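Local coordinates for DsbA family protein (Salmonella typhimurium, PDB 7JVE) that acts as a trimeric thioredoxin-like enzyme that works both as a thiol oxidase and as a disulfide isomerase, at residues Leu167-His170 against Asp171-Leu175; Lys149-Asp152 against Trp153-Ala156; Glu44-His47 against Gln48-Ile52; Tyr58-Leu61 against Ala62-Tyr65. All coordinates share one frame; numbering follows the deposited sequence.

Contact 1 of 4, residues Leu167-His170 against Asp171-Leu175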
loop_
_atom_site.group_PDB
_atom_site.type_symbol
_atom_site.label_atom_id
_atom_site.label_comp_id
_atom_site.label_asym_id
_atom_site.label_seq_id
_atom_site.Cartn_x
_atom_site.Cartn_y
_atom_site.Cartn_z
ATOM N N LEU A 167 13.697 15.572 -14.226
ATOM C CA LEU A 167 14.248 15.794 -15.563
ATOM C C LEU A 167 13.702 17.096 -16.150
ATOM O O LEU A 167 12.490 17.228 -16.345
ATOM C CB LEU A 167 13.917 14.626 -16.486
ATOM C CG LEU A 167 14.667 14.593 -17.813
ATOM C CD1 LEU A 167 16.155 14.488 -17.569
ATOM C CD2 LEU A 167 14.206 13.419 -18.662
ATOM N N THR A 168 14.588 18.045 -16.446
ATOM C CA THR A 168 14.198 19.337 -17.000
ATOM C C THR A 168 14.541 19.423 -18.486
ATOM O O THR A 168 15.361 18.667 -19.005
ATOM C CB THR A 168 14.890 20.489 -16.267
ATOM O OG1 THR A 168 16.301 20.383 -16.479
ATOM C CG2 THR A 168 14.562 20.496 -14.773
ATOM N N GLU A 169 13.920 20.392 -19.169
ATOM C CA GLU A 169 14.278 20.621 -20.566
ATOM C C GLU A 169 15.759 20.930 -20.686
ATOM O O GLU A 169 16.441 20.398 -21.572
ATOM C CB GLU A 169 13.430 21.734 -21.190
ATOM C CG GLU A 169 12.006 21.244 -21.369
ATOM C CD GLU A 169 11.044 22.240 -22.015
ATOM O OE1 GLU A 169 11.371 22.865 -23.030
ATOM O OE2 GLU A 169 9.948 22.453 -21.456
ATOM N N HIS A 170 16.288 21.739 -19.766
ATOM C CA HIS A 170 17.723 22.005 -19.747
ATOM C C HIS A 170 18.540 20.718 -19.751
ATOM O O HIS A 170 19.556 20.637 -20.449
ATOM C CB HIS A 170 18.101 22.848 -18.531
ATOM C CG HIS A 170 19.578 23.035 -18.382
ATOM N ND1 HIS A 170 20.301 23.926 -19.155
ATOM C CD2 HIS A 170 20.476 22.426 -17.573
ATOM C CE1 HIS A 170 21.578 23.860 -18.824
ATOM N NE2 HIS A 170 21.711 22.957 -17.868
ATOM N N ASP A 171 18.121 19.710 -18.962
ATOM C CA ASP A 171 18.829 18.426 -18.922
ATOM C C ASP A 171 18.798 17.742 -20.280
ATOM O O ASP A 171 19.797 17.181 -20.738
ATOM C CB ASP A 171 18.206 17.481 -17.885
ATOM C CG ASP A 171 18.429 17.918 -16.455
ATOM O OD1 ASP A 171 19.488 18.515 -16.151
ATOM O OD2 ASP A 171 17.524 17.642 -15.619
ATOM N N VAL A 172 17.627 17.721 -20.906
ATOM C CA VAL A 172 17.484 17.070 -22.202
ATOM C C VAL A 172 18.371 17.753 -23.237
ATOM O O VAL A 172 19.131 17.094 -23.956
ATOM C CB VAL A 172 15.999 17.056 -22.617
ATOM C CG1 VAL A 172 15.812 16.462 -24.017
ATOM C CG2 VAL A 172 15.203 16.278 -21.585
ATOM N N TYR A 173 18.305 19.091 -23.309
ATOM C CA TYR A 173 19.150 19.816 -24.250
ATOM C C TYR A 173 20.619 19.536 -23.992
ATOM O O TYR A 173 21.412 19.407 -24.937
ATOM C CB TYR A 173 18.920 21.320 -24.150
ATOM C CG TYR A 173 17.626 21.826 -24.712
ATOM C CD1 TYR A 173 17.222 21.491 -25.989
ATOM C CD2 TYR A 173 16.828 22.680 -23.970
ATOM C CE1 TYR A 173 16.046 21.971 -26.492
ATOM C CE2 TYR A 173 15.668 23.167 -24.458
ATOM C CZ TYR A 173 15.280 22.820 -25.723
ATOM O OH TYR A 173 14.099 23.316 -26.208
ATOM N N THR A 174 21.008 19.474 -22.716
ATOM C CA THR A 174 22.414 19.303 -22.379
ATOM C C THR A 174 22.922 17.963 -22.883
ATOM O O THR A 174 24.001 17.878 -23.470
ATOM C CB THR A 174 22.626 19.428 -20.871
ATOM O OG1 THR A 174 22.358 20.769 -20.460
ATOM C CG2 THR A 174 24.072 19.094 -20.499
ATOM N N LEU A 175 22.153 16.900 -22.669
ATOM C CA LEU A 175 22.518 15.630 -23.279
ATOM C C LEU A 175 22.405 15.708 -24.799
ATOM O O LEU A 175 23.284 15.210 -25.516
ATOM C CB LEU A 175 21.648 14.500 -22.719
ATOM C CG LEU A 175 21.964 13.073 -23.200
ATOM C CD1 LEU A 175 23.376 12.605 -22.805
ATOM C CD2 LEU A 175 20.922 12.054 -22.718
HETATM O O HOH W 1 12.552 24.505 -24.376
#
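Leu167 lays its CD1 methyl against the CB of Asp171, 3.6 Å away, and its CG comes within 4.2 Å of Val172 CG2, the two apolar side chains meeting at about a right angle. Next along, Thr168 and Asp171 exchange bonds in both directions. Asp171 N donates to Thr168 OG1 at 3.2 Å, a reach made possible because OG1 is tucked between its own backbone N and carbonyl carbon (chi1 64°). In return Thr168 N points almost straight at Asp171 OD2 (3.1 Å, 170°), arriving from above the carboxylate plane. This is a capping box: Thr168 is the N-cap of helix 169-176, and the first-turn amide of Asp171 gains an acceptor that the helix itself cannot supply. The other carboxylate oxygen, OD1, forms a salt bridge with Lys162, so both oxygens of Asp171 are engaged. His170 O is gripped twice by Thr174, one turn on, whose OG1 (2.8 Å) and N (2.9 Å) reach it from opposite faces of the carbonyl plane. The same hydroxyl sits over one face of the His170 imidazole, 3.4 Å above the ring plane and displaced toward the rim. Val172 and Tyr173 also lean on Leu133 of helix 128-145.

Contact 2 of 4, residues Lys149-Asp152 against Trp153-Ala156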
loop_
_atom_site.group_PDB
_atom_site.type_symbol
_atom_site.label_atom_id
_atom_site.label_comp_id
_atom_site.label_asym_id
_atom_site.label_seq_id
_atom_site.Cartn_x
_atom_site.Cartn_y
_atom_site.Cartn_z
ATOM N N LYS A 149 21.174 3.818 -32.775
ATOM C CA LYS A 149 21.622 5.077 -32.196
ATOM C C LYS A 149 20.499 5.757 -31.408
ATOM O O LYS A 149 20.745 6.319 -30.331
ATOM C CB LYS A 149 22.185 5.977 -33.310
ATOM C CG LYS A 149 22.659 7.350 -32.889
ATOM C CD LYS A 149 23.513 7.320 -31.648
ATOM C CE LYS A 149 24.922 6.979 -31.945
ATOM N NZ LYS A 149 25.711 6.908 -30.681
ATOM N N TYR A 150 19.260 5.684 -31.902
ATOM C CA TYR A 150 18.131 6.086 -31.074
ATOM C C TYR A 150 18.155 5.356 -29.730
ATOM O O TYR A 150 17.877 5.950 -28.680
ATOM C CB TYR A 150 16.804 5.825 -31.797
ATOM C CG TYR A 150 15.632 5.973 -30.868
ATOM C CD1 TYR A 150 15.012 7.216 -30.682
ATOM C CD2 TYR A 150 15.176 4.878 -30.117
ATOM C CE1 TYR A 150 13.932 7.362 -29.793
ATOM C CE2 TYR A 150 14.125 5.007 -29.215
ATOM C CZ TYR A 150 13.509 6.249 -29.049
ATOM O OH TYR A 150 12.465 6.355 -28.168
ATOM N N LEU A 151 18.494 4.066 -29.744
ATOM C CA LEU A 151 18.500 3.305 -28.503
ATOM C C LEU A 151 19.605 3.793 -27.558
ATOM O O LEU A 151 19.381 3.851 -26.338
ATOM C CB LEU A 151 18.615 1.809 -28.814
ATOM C CG LEU A 151 18.606 0.764 -27.684
ATOM C CD1 LEU A 151 17.451 0.945 -26.694
ATOM C CD2 LEU A 151 18.573 -0.640 -28.283
ATOM N N ASP A 152 20.787 4.182 -28.099
ATOM C CA ASP A 152 21.814 4.813 -27.258
ATOM C C ASP A 152 21.300 6.090 -26.619
ATOM O O ASP A 152 21.540 6.346 -25.434
ATOM C CB ASP A 152 23.106 5.163 -28.021
ATOM C CG ASP A 152 23.788 3.962 -28.604
ATOM O OD1 ASP A 152 24.324 4.069 -29.729
ATOM O OD2 ASP A 152 23.759 2.895 -27.953
ATOM N N TRP A 153 20.639 6.934 -27.408
ATOM C CA TRP A 153 20.096 8.169 -26.859
ATOM C C TRP A 153 19.075 7.866 -25.765
ATOM O O TRP A 153 19.094 8.463 -24.682
ATOM C CB TRP A 153 19.473 8.997 -27.985
ATOM C CG TRP A 153 18.389 9.883 -27.520
ATOM C CD1 TRP A 153 17.042 9.656 -27.622
ATOM C CD2 TRP A 153 18.538 11.139 -26.846
ATOM N NE1 TRP A 153 16.345 10.708 -27.067
ATOM C CE2 TRP A 153 17.233 11.631 -26.585
ATOM C CE3 TRP A 153 19.646 11.908 -26.452
ATOM C CZ2 TRP A 153 17.003 12.861 -25.942
ATOM C CZ3 TRP A 153 19.417 13.130 -25.811
ATOM C CH2 TRP A 153 18.101 13.592 -25.563
ATOM N N HIS A 154 18.170 6.937 -26.047
ATOM C CA HIS A 154 17.132 6.553 -25.105
ATOM C C HIS A 154 17.734 6.085 -23.784
ATOM O O HIS A 154 17.361 6.570 -22.709
ATOM C CB HIS A 154 16.278 5.476 -25.785
ATOM C CG HIS A 154 15.392 4.690 -24.871
ATOM N ND1 HIS A 154 14.047 4.950 -24.742
ATOM C CD2 HIS A 154 15.641 3.605 -24.101
ATOM C CE1 HIS A 154 13.511 4.082 -23.908
ATOM N NE2 HIS A 154 14.457 3.251 -23.505
ATOM N N ASN A 155 18.685 5.153 -23.841
ATOM C CA ASN A 155 19.325 4.689 -22.615
ATOM C C ASN A 155 20.087 5.811 -21.924
ATOM O O ASN A 155 20.121 5.880 -20.686
ATOM C CB ASN A 155 20.261 3.532 -22.920
ATOM C CG ASN A 155 19.518 2.291 -23.355
ATOM O OD1 ASN A 155 18.419 2.038 -22.884
ATOM N ND2 ASN A 155 20.113 1.515 -24.259
ATOM N N ALA A 156 20.719 6.697 -22.700
ATOM C CA ALA A 156 21.496 7.760 -22.082
ATOM C C ALA A 156 20.594 8.720 -21.317
ATOM O O ALA A 156 20.983 9.227 -20.260
ATOM C CB ALA A 156 22.305 8.511 -23.143
#
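Residues Lys149-Asp152 run straight on into Trp153-Ala156 as consecutive turns of helix 147-159, tied by four i to i+4 backbone bonds from Trp153 N to Lys149 O through to Ala156 N to Asp152 O. The most nearly linear joins Asn155 N to Leu151 O, 2.9 Å at 173°. Across this spacing Leu151 and Asn155 meet obliquely: the leucine CD1 lies 3.7 Å from Asn155 ND2. Tyr150 and His154 project from neighbouring turns. With CG anti to the backbone N in both (chi1 169° for Tyr150), the two rings leave the helix in a similar sense, and Tyr150 CE2 comes 4.1 Å from His154 CB. The phenol OH of Tyr150 goes to Glu120 rather than to the imidazole. Trp153 brings its CD1 to 4.4 Å from Tyr150 CD1, while the rest of its indole leads off to Val172 and Leu175 of helix 169-176. At the more exposed side, Lys149 NZ and Asp152 OD1 form a salt bridge at 3.3 Å, its hydrogen bond weak. His154 turns into an aromatic cluster, meeting Phe90 and Phe118 edge-to-face. The helix thus joins the strands of the thioredoxin-fold sheet to the helical part of this DsbA-family domain, near the Cys94-Cys97 disulfide.

Contact 3 of 4, residues Glu44-His47 against Gln48-Ile52; sequences ETLH and QRQQI
Glu44-His47 and Gln48-Ile52 are successive turns of the long helix 37-64, with i to i+4 backbone bonds linking Gln48, Arg49, Gln50 and Gln51 to Glu44, Thr45, Leu46 and His47 and a weaker bond from Arg49 N to Leu46 O. Thr45 and Arg49 lie side by side, pointing the same way. The threonine CG2 methyl rests over the centre of the guanidinium, 3.5 Å from Arg49 CZ, and the arginine chain, extended from CG to NE, keeps the flat group alongside its neighbour. The polar ends of this pair belong to a subunit interface: Arg49 NH1 bonds to Glu34 O of the second subunit and Thr45 OG1 to its Ala33 O, as well as to Ala41 O of its own chain. Such dealings across chains fit a helix that projects from the catalytic domain and builds the trimer. His47 and Gln50 set ring and amide planes 90° apart, with His47 ND1 3.8 Å from Gln50 NE2; a water bridges them, 2.6 Å from His47 ND1 and accepting from Gln50 NE2 at 2.9 Å. His47 NE2 is bonded in turn to Ser125 O of the second subunit, so both imidazole nitrogens have partners. The Gln50 amide also crosses Leu46, its OE1 3.8 Å from the leucine CD1. Glu44 bends at chi2 (61°), and its OE1 forms a salt bridge with Arg127 of the second subunit.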
loop_
_atom_site.group_PDB
_atom_site.type_symbol
_atom_site.label_atom_id
_atom_site.label_comp_id
_atom_site.label_asym_id
_atom_site.label_seq_id
_atom_site.Cartn_x
_atom_site.Cartn_y
_atom_site.Cartn_z
ATOM N N GLU A 44 -10.681 -13.901 -3.692
ATOM C CA GLU A 44 -9.678 -14.487 -4.568
ATOM C C GLU A 44 -10.266 -14.808 -5.942
ATOM O O GLU A 44 -9.675 -14.472 -6.978
ATOM C CB GLU A 44 -9.091 -15.734 -3.921
ATOM C CG GLU A 44 -8.123 -16.486 -4.818
ATOM C CD GLU A 44 -6.915 -15.652 -5.230
ATOM O OE1 GLU A 44 -6.502 -14.734 -4.471
ATOM O OE2 GLU A 44 -6.373 -15.932 -6.322
ATOM N N THR A 45 -11.436 -15.462 -5.972
ATOM C CA THR A 45 -12.105 -15.716 -7.245
ATOM C C THR A 45 -12.367 -14.411 -8.001
ATOM O O THR A 45 -12.125 -14.320 -9.213
ATOM C CB THR A 45 -13.407 -16.483 -7.005
ATOM O OG1 THR A 45 -13.112 -17.733 -6.385
ATOM C CG2 THR A 45 -14.156 -16.764 -8.315
ATOM N N LEU A 46 -12.858 -13.388 -7.302
ATOM C CA LEU A 46 -13.152 -12.124 -7.968
ATOM C C LEU A 46 -11.927 -11.604 -8.716
ATOM O O LEU A 46 -11.984 -11.335 -9.919
ATOM C CB LEU A 46 -13.626 -11.092 -6.947
ATOM C CG LEU A 46 -14.067 -9.766 -7.560
ATOM C CD1 LEU A 46 -15.414 -9.950 -8.262
ATOM C CD2 LEU A 46 -14.137 -8.706 -6.495
ATOM N N HIS A 47 -10.803 -11.474 -8.015
ATOM C CA HIS A 47 -9.647 -10.823 -8.612
ATOM C C HIS A 47 -8.986 -11.714 -9.653
ATOM O O HIS A 47 -8.538 -11.223 -10.699
ATOM C CB HIS A 47 -8.701 -10.384 -7.500
ATOM C CG HIS A 47 -9.239 -9.224 -6.728
ATOM N ND1 HIS A 47 -9.188 -7.931 -7.205
ATOM C CD2 HIS A 47 -9.934 -9.166 -5.569
ATOM C CE1 HIS A 47 -9.790 -7.121 -6.351
ATOM N NE2 HIS A 47 -10.265 -7.846 -5.356
ATOM N N GLN A 48 -8.986 -13.022 -9.426
ATOM C CA GLN A 48 -8.516 -13.937 -10.452
ATOM C C GLN A 48 -9.335 -13.786 -11.741
ATOM O O GLN A 48 -8.779 -13.819 -12.848
ATOM C CB GLN A 48 -8.536 -15.350 -9.857
ATOM C CG GLN A 48 -8.126 -16.506 -10.716
ATOM C CD GLN A 48 -8.088 -17.814 -9.900
ATOM O OE1 GLN A 48 -8.265 -17.796 -8.673
ATOM N NE2 GLN A 48 -8.084 -18.947 -10.604
ATOM N N ARG A 49 -10.641 -13.518 -11.632
ATOM C CA ARG A 49 -11.431 -13.388 -12.860
ATOM C C ARG A 49 -11.372 -11.989 -13.465
ATOM O O ARG A 49 -11.512 -11.846 -14.686
ATOM C CB ARG A 49 -12.876 -13.782 -12.605
ATOM C CG ARG A 49 -13.028 -15.271 -12.365
ATOM C CD ARG A 49 -14.468 -15.626 -12.135
ATOM N NE ARG A 49 -14.605 -17.038 -11.809
ATOM C CZ ARG A 49 -15.714 -17.582 -11.322
ATOM N NH1 ARG A 49 -16.789 -16.819 -11.103
ATOM N NH2 ARG A 49 -15.738 -18.883 -11.028
ATOM N N GLN A 50 -11.200 -10.948 -12.646
ATOM C CA GLN A 50 -11.045 -9.614 -13.217
ATOM C C GLN A 50 -9.711 -9.479 -13.939
ATOM O O GLN A 50 -9.628 -8.770 -14.949
ATOM C CB GLN A 50 -11.223 -8.552 -12.129
ATOM C CG GLN A 50 -12.668 -8.572 -11.610
ATOM C CD GLN A 50 -12.953 -7.568 -10.506
ATOM O OE1 GLN A 50 -14.099 -7.097 -10.364
ATOM N NE2 GLN A 50 -11.921 -7.254 -9.691
ATOM N N GLN A 51 -8.672 -10.173 -13.462
ATOM C CA GLN A 51 -7.404 -10.199 -14.178
ATOM C C GLN A 51 -7.596 -10.773 -15.582
ATOM O O GLN A 51 -7.157 -10.185 -16.581
ATOM C CB GLN A 51 -6.369 -11.009 -13.381
ATOM C CG GLN A 51 -4.918 -10.780 -13.791
ATOM C CD GLN A 51 -4.579 -11.372 -15.163
ATOM O OE1 GLN A 51 -4.956 -12.501 -15.470
ATOM N NE2 GLN A 51 -3.886 -10.597 -16.000
ATOM N N ILE A 52 -8.266 -11.917 -15.674
ATOM C CA ILE A 52 -8.462 -12.541 -16.974
ATOM C C ILE A 52 -9.346 -11.667 -17.854
ATOM O O ILE A 52 -9.074 -11.484 -19.045
ATOM C CB ILE A 52 -9.032 -13.956 -16.792
ATOM C CG1 ILE A 52 -7.988 -14.843 -16.119
ATOM C CG2 ILE A 52 -9.464 -14.554 -18.128
ATOM C CD1 ILE A 52 -8.553 -16.185 -15.718
HETATM O O HOH W 2 -9.020 -7.081 -9.662
#

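Contact 4 of 4, residues Tyr58-Leu61 against Ala62-Tyr65; sequences YVQL and ALQY
Leu61, Ala62 and Leu63 carry most of this contact, at the point where helix 37-64 runs out. Leu61 meets Tyr65 through both its backbone and its side chain. Its carbonyl O accepts from Tyr65 N at 2.9 Å, the last i to i+4 bond of the group, and the same oxygen lies at the edge of the tyrosine ring, near its plane, 3.2 Å from Tyr65 CD2. Further out, the CD2 methyl of Leu61 stands 4.4 Å from Tyr65 CE2, a looser apolar contact. The Ala62 CB sits 3.5 Å from Val59 O; the alanine backbone N donates to Tyr58 O at 2.9 Å, in line with the regular helix. Leu63 turns back along the helix. With CG beside the backbone N (chi1 -66°), its CD1 methyl lies next to Val59, 4.1 Å from the valine CG1, and the two side chains point the same way. Gln60 flanks this pair: its chain bends at chi2, leaving NE2 4.1 Å from Leu63 CD1. Val59, Gln60 and Leu63 all touch Val230, so this side of the helix is seated on a loop of the catalytic domain. Tyr58 OH bonds to Asp212 O and to Lys162 of the second subunit. Tyr65 is the first residue to leave helical geometry and the N-cap of helix 66-69, and its ring meets His210 almost parallel. The arrangement is that of a helix C-terminus, here where the long helix, whose contacts with a second subunit are consistent with a part in the trimer, reaches the thioredoxin-like domain.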
loop_
_atom_site.group_PDB
_atom_site.type_symbol
_atom_site.label_atom_id
_atom_site.label_comp_id
_atom_site.label_asym_id
_atom_site.label_seq_id
_atom_site.Cartn_x
_atom_site.Cartn_y
_atom_site.Cartn_z
ATOM N N TYR A 58 -7.903 -5.917 -23.002
ATOM C CA TYR A 58 -6.711 -5.279 -23.561
ATOM C C TYR A 58 -6.292 -5.934 -24.871
ATOM O O TYR A 58 -5.881 -5.243 -25.814
ATOM C CB TYR A 58 -5.542 -5.333 -22.568
ATOM C CG TYR A 58 -5.494 -4.189 -21.584
ATOM C CD1 TYR A 58 -5.564 -2.859 -22.020
ATOM C CD2 TYR A 58 -5.343 -4.431 -20.217
ATOM C CE1 TYR A 58 -5.504 -1.805 -21.126
ATOM C CE2 TYR A 58 -5.284 -3.385 -19.319
ATOM C CZ TYR A 58 -5.367 -2.088 -19.770
ATOM O OH TYR A 58 -5.318 -1.069 -18.863
ATOM N N VAL A 59 -6.370 -7.269 -24.940
ATOM C CA VAL A 59 -6.020 -7.961 -26.173
ATOM C C VAL A 59 -6.920 -7.500 -27.317
ATOM O O VAL A 59 -6.449 -7.239 -28.435
ATOM C CB VAL A 59 -6.088 -9.488 -25.974
ATOM C CG1 VAL A 59 -6.121 -10.181 -27.329
ATOM C CG2 VAL A 59 -4.893 -9.977 -25.144
ATOM N N GLN A 60 -8.226 -7.376 -27.057
ATOM C CA GLN A 60 -9.132 -6.875 -28.085
ATOM C C GLN A 60 -8.712 -5.490 -28.555
ATOM O O GLN A 60 -8.783 -5.193 -29.750
ATOM C CB GLN A 60 -10.573 -6.845 -27.566
ATOM C CG GLN A 60 -11.211 -8.212 -27.457
ATOM C CD GLN A 60 -11.347 -8.864 -28.826
ATOM O OE1 GLN A 60 -11.967 -8.305 -29.734
ATOM N NE2 GLN A 60 -10.728 -10.028 -28.993
ATOM N N LEU A 61 -8.297 -4.619 -27.621
ATOM C CA LEU A 61 -7.872 -3.272 -27.998
ATOM C C LEU A 61 -6.612 -3.313 -28.855
ATOM O O LEU A 61 -6.513 -2.585 -29.855
ATOM C CB LEU A 61 -7.646 -2.419 -26.749
ATOM C CG LEU A 61 -8.908 -2.088 -25.942
ATOM C CD1 LEU A 61 -8.562 -1.336 -24.655
ATOM C CD2 LEU A 61 -9.877 -1.274 -26.804
ATOM N N ALA A 62 -5.648 -4.178 -28.490
ATOM C CA ALA A 62 -4.440 -4.363 -29.296
ATOM C C ALA A 62 -4.773 -4.801 -30.715
ATOM O O ALA A 62 -4.201 -4.283 -31.683
ATOM C CB ALA A 62 -3.519 -5.387 -28.645
ATOM N N LEU A 63 -5.699 -5.753 -30.865
ATOM C CA LEU A 63 -6.083 -6.178 -32.205
ATOM C C LEU A 63 -6.741 -5.042 -32.970
ATOM O O LEU A 63 -6.502 -4.880 -34.171
ATOM C CB LEU A 63 -7.005 -7.395 -32.143
ATOM C CG LEU A 63 -6.301 -8.635 -31.589
ATOM C CD1 LEU A 63 -7.300 -9.763 -31.285
ATOM C CD2 LEU A 63 -5.185 -9.107 -32.525
ATOM N N GLN A 64 -7.549 -4.225 -32.293
ATOM C CA GLN A 64 -8.229 -3.137 -32.995
ATOM C C GLN A 64 -7.247 -2.040 -33.440
ATOM O O GLN A 64 -7.400 -1.463 -34.524
ATOM C CB GLN A 64 -9.330 -2.557 -32.109
ATOM C CG GLN A 64 -10.073 -1.404 -32.745
ATOM C CD GLN A 64 -11.058 -0.700 -31.810
ATOM O OE1 GLN A 64 -11.424 -1.204 -30.738
ATOM N NE2 GLN A 64 -11.498 0.481 -32.228
ATOM N N TYR A 65 -6.225 -1.741 -32.636
ATOM C CA TYR A 65 -5.291 -0.666 -32.961
ATOM C C TYR A 65 -3.953 -1.190 -33.469
ATOM O O TYR A 65 -2.933 -0.516 -33.345
ATOM C CB TYR A 65 -5.102 0.261 -31.756
ATOM C CG TYR A 65 -6.396 0.986 -31.431
ATOM C CD1 TYR A 65 -6.787 2.118 -32.136
ATOM C CD2 TYR A 65 -7.248 0.505 -30.446
ATOM C CE1 TYR A 65 -7.984 2.767 -31.845
ATOM C CE2 TYR A 65 -8.440 1.133 -30.153
ATOM C CZ TYR A 65 -8.808 2.260 -30.856
ATOM O OH TYR A 65 -10.002 2.864 -30.548
#

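Overall arrangement
Contacts 3 and 4 sit on one helix, 37-64, with centres about 20 Å apart: contact 4 is where it meets the catalytic domain, contact 3 farther out, among residues of the second subunit. Contacts 1 and 2 belong to the helical part of the domain, on the other side of the chain's centre from contact 3. Their centres are about 15 Å apart and they touch directly, Leu175 CD2 lying 3.6 Å from Trp153 CZ3. Contact 2 comes near the Cys94-Cys97 disulfide through His154. Contact 3 reaches the same motif of the second subunit, where Gln50 packs on Trp96. A magnesium ion lies about 3 Å from the Lys149 side chain of contact 2.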